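Local atomic coordinates of glycoside hydrolase 15-related protein (Kribbella flavida, PDB entry 5Z3E), a protein that hydrolyses the alpha-1,6-glucosidic linkage of isomaltose from its non-reducing end, releasing beta-D-glucose and D-glucose inside the cell. Residues 115-129 against 181-193. The protein carries 1 engineered substitution. Residues are numbered along the deposited sequence; the frame is centred on the assembly and turned at random. Where two conformers were deposited one is given.
Sequences LAAVDRGEVPSNEGM and AVDYLLAFWDRPC
Arg191 reaches across to the loop after helix 108-119 and uses three nitrogens on two oxygens. Its NH1 and NH2 both donate end-on to the carbonyl O of Pro124, with NH2 at 2.8 Å from that O. The other side of the guanidinium, NE and NH2, closes on Asn126 OD1; the bond from NH2 to OD1 is 2.8 Å long and fairly straight (166°). All four bonds lie within 2° of the guanidinium plane, although the amide plane of Asn126 is turned 43° from it. With CG anti to the backbone N (chi1 -171°), the extended chain carries the guanidinium across to the 124-126 loop. Cut back to alanine, this position would probably leave Pro124 O and Asn126 OD1 without these donors and Met129 without the guanidinium beside its sulfur. Met129 fills the tight part: bent at chi2 and chi3, it lays CE over the centre of the Phe188 ring, 3.6 Å from the centroid, a CH-pi contact with SD also above that face as a Met-aromatic pair. The same SD sits above one face of the Arg191 guanidinium, off toward its rim, while CE also touches Tyr184 OH at 3.5 Å; that hydroxyl bonds to the backbone N of Leu130.

This joins the C-terminal ends of helices 108-119 and 175-188 and the loops that follow them in the (alpha/alpha)6-barrel catalytic domain of glycoside hydrolase family 15, with Ser125 close to Trp145, a probable substrate-binding residue. The axes of helix segments 115-119 and 181-188 come no nearer than 11.2 Å, and side chains fill between them just as closely: Leu115 CD1 meets Ala187 CB at 3.6 Å and Phe188 CE2 at 3.8 Å, and Val118 CG2 packs against Phe188 CE1. The contact is looser at its exposed margin, where Val123 CG1 brushes Arg191 NH1. Separately, at the Asn126 and Pro192 end, a water accepts from Asn126 ND2 and donates to Pro192 O.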
# COMPACT_ATOMS: atom_id res chain seq x y z
N LEU A 115 -16.40 16.83 -8.80
CA LEU A 115 -16.30 16.74 -10.24
C LEU A 115 -17.03 17.89 -10.91
O LEU A 115 -16.58 18.46 -11.89
CB LEU A 115 -16.82 15.40 -10.75
CG LEU A 115 -15.78 14.22 -10.67
CD1 LEU A 115 -14.80 14.11 -9.60
CD2 LEU A 115 -16.63 12.93 -10.89
N ALA A 116 -18.20 18.25 -10.37
CA ALA A 116 -18.94 19.40 -10.92
C ALA A 116 -18.14 20.69 -10.73
O ALA A 116 -18.17 21.56 -11.62
CB ALA A 116 -20.27 19.50 -10.23
N ALA A 117 -17.47 20.84 -9.58
CA ALA A 117 -16.63 22.00 -9.32
C ALA A 117 -15.51 22.11 -10.36
O ALA A 117 -15.28 23.17 -10.94
CB ALA A 117 -16.11 21.98 -7.90
N VAL A 118 -14.82 20.99 -10.61
CA VAL A 118 -13.82 20.96 -11.66
C VAL A 118 -14.42 21.41 -12.98
O VAL A 118 -13.82 22.21 -13.71
CB VAL A 118 -13.19 19.56 -11.79
CG1 VAL A 118 -12.32 19.49 -13.03
CG2 VAL A 118 -12.40 19.22 -10.54
N ASP A 119 -15.61 20.90 -13.32
CA ASP A 119 -16.21 21.20 -14.60
C ASP A 119 -16.59 22.67 -14.73
O ASP A 119 -16.65 23.20 -15.85
CB ASP A 119 -17.47 20.37 -14.83
CG ASP A 119 -17.18 18.90 -15.14
OD1 ASP A 119 -16.03 18.54 -15.46
OD2 ASP A 119 -18.12 18.08 -15.01
N ARG A 120 -16.83 23.37 -13.64
CA ARG A 120 -17.13 24.81 -13.66
C ARG A 120 -15.80 25.60 -13.66
O ARG A 120 -15.82 26.84 -13.64
CB ARG A 120 -17.85 25.23 -12.35
CG ARG A 120 -19.26 24.88 -12.23
CD ARG A 120 -19.86 25.53 -11.00
NE ARG A 120 -19.25 25.26 -9.70
CZ ARG A 120 -19.59 24.20 -8.95
NH1 ARG A 120 -19.08 24.05 -7.75
NH2 ARG A 120 -20.46 23.32 -9.39
N GLY A 121 -14.63 24.98 -13.60
CA GLY A 121 -13.34 25.71 -13.53
C GLY A 121 -12.99 26.17 -12.12
O GLY A 121 -12.17 27.09 -11.96
N GLU A 122 -13.58 25.54 -11.11
CA GLU A 122 -13.38 25.91 -9.71
C GLU A 122 -12.76 24.72 -8.99
O GLU A 122 -13.43 23.98 -8.26
CB GLU A 122 -14.71 26.34 -9.07
CG GLU A 122 -15.27 27.58 -9.71
CD GLU A 122 -16.67 27.95 -9.31
OE1 GLU A 122 -17.34 27.21 -8.56
OE2 GLU A 122 -17.10 29.03 -9.88
N VAL A 123 -11.47 24.47 -9.26
CA VAL A 123 -10.86 23.25 -8.80
C VAL A 123 -10.83 23.24 -7.27
O VAL A 123 -10.40 24.22 -6.65
CB VAL A 123 -9.47 23.08 -9.36
CG1 VAL A 123 -8.79 21.83 -8.80
CG2 VAL A 123 -9.52 23.02 -10.90
N PRO A 124 -11.29 22.16 -6.64
CA PRO A 124 -11.34 22.15 -5.19
C PRO A 124 -9.96 22.20 -4.58
O PRO A 124 -9.01 21.61 -5.12
CB PRO A 124 -12.04 20.82 -4.85
CG PRO A 124 -12.04 20.11 -6.03
CD PRO A 124 -11.94 20.95 -7.21
N SER A 125 -9.88 22.83 -3.42
CA SER A 125 -8.69 22.79 -2.61
C SER A 125 -8.48 21.42 -1.99
O SER A 125 -9.45 20.66 -1.80
CB SER A 125 -8.86 23.81 -1.48
OG SER A 125 -7.84 23.65 -0.49
N ASN A 126 -7.25 21.13 -1.61
CA ASN A 126 -6.96 19.91 -0.85
C ASN A 126 -7.87 19.78 0.36
O ASN A 126 -8.20 18.66 0.76
CB ASN A 126 -5.52 19.89 -0.40
CG ASN A 126 -4.54 19.61 -1.51
OD1 ASN A 126 -4.94 19.30 -2.64
ND2 ASN A 126 -3.29 19.70 -1.20
N GLU A 127 -8.29 20.90 0.96
CA GLU A 127 -9.13 20.81 2.16
C GLU A 127 -10.49 20.16 1.91
O GLU A 127 -11.14 19.71 2.84
CB GLU A 127 -9.30 22.17 2.83
CG GLU A 127 -10.10 23.19 2.04
CD GLU A 127 -10.41 24.44 2.82
OE1 GLU A 127 -10.10 24.51 4.03
OE2 GLU A 127 -10.97 25.38 2.21
N GLY A 128 -10.94 20.14 0.65
CA GLY A 128 -12.23 19.59 0.27
C GLY A 128 -12.19 18.16 -0.26
O GLY A 128 -13.23 17.62 -0.62
N MET A 129 -11.02 17.57 -0.33
CA MET A 129 -10.86 16.27 -0.97
C MET A 129 -11.29 15.13 -0.06
O MET A 129 -11.57 15.31 1.12
CB MET A 129 -9.41 16.14 -1.45
CG MET A 129 -9.02 17.23 -2.44
SD MET A 129 -10.00 17.28 -3.96
CE MET A 129 -9.19 15.99 -4.85
N ALA A 181 -14.75 5.41 -6.50
CA ALA A 181 -13.30 5.48 -6.53
C ALA A 181 -12.77 5.74 -7.93
O ALA A 181 -11.83 6.54 -8.11
CB ALA A 181 -12.71 4.20 -5.96
N VAL A 182 -13.33 5.07 -8.93
CA VAL A 182 -12.89 5.28 -10.30
C VAL A 182 -13.14 6.71 -10.73
O VAL A 182 -12.26 7.38 -11.28
CB VAL A 182 -13.55 4.29 -11.29
CG1 VAL A 182 -13.26 4.69 -12.71
CG2 VAL A 182 -13.08 2.87 -11.03
N ASP A 183 -14.35 7.22 -10.52
CA ASP A 183 -14.65 8.58 -10.94
C ASP A 183 -13.69 9.57 -10.28
O ASP A 183 -13.24 10.53 -10.91
CB ASP A 183 -16.10 8.95 -10.59
CG ASP A 183 -17.13 8.32 -11.52
OD1 ASP A 183 -16.79 7.86 -12.62
OD2 ASP A 183 -18.33 8.38 -11.13
N TYR A 184 -13.42 9.37 -8.99
CA TYR A 184 -12.51 10.25 -8.26
C TYR A 184 -11.10 10.20 -8.86
O TYR A 184 -10.49 11.25 -9.11
CB TYR A 184 -12.51 9.80 -6.80
CG TYR A 184 -11.71 10.67 -5.86
CD1 TYR A 184 -12.09 11.96 -5.56
CD2 TYR A 184 -10.59 10.17 -5.20
CE1 TYR A 184 -11.39 12.73 -4.65
CE2 TYR A 184 -9.89 10.92 -4.28
CZ TYR A 184 -10.30 12.20 -3.99
OH TYR A 184 -9.69 12.99 -3.06
N LEU A 185 -10.58 9.00 -9.09
CA LEU A 185 -9.23 8.89 -9.61
C LEU A 185 -9.09 9.37 -11.03
O LEU A 185 -8.06 9.96 -11.38
CB LEU A 185 -8.74 7.45 -9.49
CG LEU A 185 -8.52 6.96 -8.06
CD1 LEU A 185 -8.17 5.50 -8.06
CD2 LEU A 185 -7.46 7.80 -7.36
N LEU A 186 -10.10 9.16 -11.88
CA LEU A 186 -10.01 9.66 -13.24
C LEU A 186 -9.89 11.19 -13.24
O LEU A 186 -9.24 11.76 -14.11
CB LEU A 186 -11.19 9.21 -14.09
CG LEU A 186 -11.26 7.72 -14.40
CD1 LEU A 186 -12.56 7.42 -15.12
CD2 LEU A 186 -10.09 7.25 -15.22
N ALA A 187 -10.53 11.85 -12.29
CA ALA A 187 -10.46 13.30 -12.19
C ALA A 187 -9.18 13.82 -11.58
O ALA A 187 -8.73 14.91 -11.94
CB ALA A 187 -11.64 13.80 -11.38
N PHE A 188 -8.60 13.09 -10.62
CA PHE A 188 -7.57 13.65 -9.75
C PHE A 188 -6.24 12.92 -9.77
O PHE A 188 -5.35 13.25 -8.98
CB PHE A 188 -8.11 13.80 -8.33
CG PHE A 188 -9.28 14.74 -8.24
CD1 PHE A 188 -9.14 16.06 -8.61
CD2 PHE A 188 -10.53 14.30 -7.83
CE1 PHE A 188 -10.19 16.92 -8.54
CE2 PHE A 188 -11.59 15.16 -7.77
CZ PHE A 188 -11.44 16.46 -8.13
N TRP A 189 -6.04 11.98 -10.68
CA TRP A 189 -4.81 11.21 -10.70
C TRP A 189 -3.56 12.06 -10.85
O TRP A 189 -2.51 11.67 -10.35
CB TRP A 189 -4.86 10.16 -11.78
CG TRP A 189 -4.83 10.73 -13.12
CD1 TRP A 189 -5.89 11.11 -13.89
CD2 TRP A 189 -3.65 11.02 -13.89
NE1 TRP A 189 -5.46 11.61 -15.09
CE2 TRP A 189 -4.08 11.56 -15.10
CE3 TRP A 189 -2.27 10.88 -13.66
CZ2 TRP A 189 -3.16 11.92 -16.11
CZ3 TRP A 189 -1.38 11.26 -14.62
CH2 TRP A 189 -1.83 11.79 -15.81
N ASP A 190 -3.65 13.18 -11.56
CA ASP A 190 -2.50 13.98 -11.92
C ASP A 190 -2.27 15.14 -10.96
O ASP A 190 -1.39 15.97 -11.21
CB ASP A 190 -2.58 14.48 -13.33
CG ASP A 190 -3.74 15.39 -13.59
OD1 ASP A 190 -4.70 15.39 -12.83
OD2 ASP A 190 -3.64 16.14 -14.64
N ARG A 191 -3.00 15.18 -9.86
CA ARG A 191 -2.86 16.22 -8.87
C ARG A 191 -1.70 15.92 -7.91
O ARG A 191 -1.55 14.79 -7.46
CB ARG A 191 -4.15 16.25 -8.06
CG ARG A 191 -4.31 17.36 -7.14
CD ARG A 191 -5.70 17.28 -6.52
NE ARG A 191 -5.89 18.25 -5.51
CZ ARG A 191 -6.83 19.19 -5.51
NH1 ARG A 191 -7.68 19.33 -6.55
NH2 ARG A 191 -6.91 19.91 -4.48
N PRO A 192 -0.90 16.94 -7.56
CA PRO A 192 0.07 16.79 -6.46
C PRO A 192 -0.64 16.34 -5.18
O PRO A 192 -1.78 16.73 -4.91
CB PRO A 192 0.66 18.19 -6.32
CG PRO A 192 0.51 18.83 -7.70
CD PRO A 192 -0.81 18.27 -8.19
N CYS A 193 0.05 15.54 -4.37
CA CYS A 193 -0.49 15.20 -3.08
C CYS A 193 0.65 14.74 -2.18
O CYS A 193 1.79 14.57 -2.64
CB CYS A 193 -1.60 14.15 -3.17
SG CYS A 193 -1.07 12.49 -3.68
O HOH W 1 -1.48 18.98 -3.40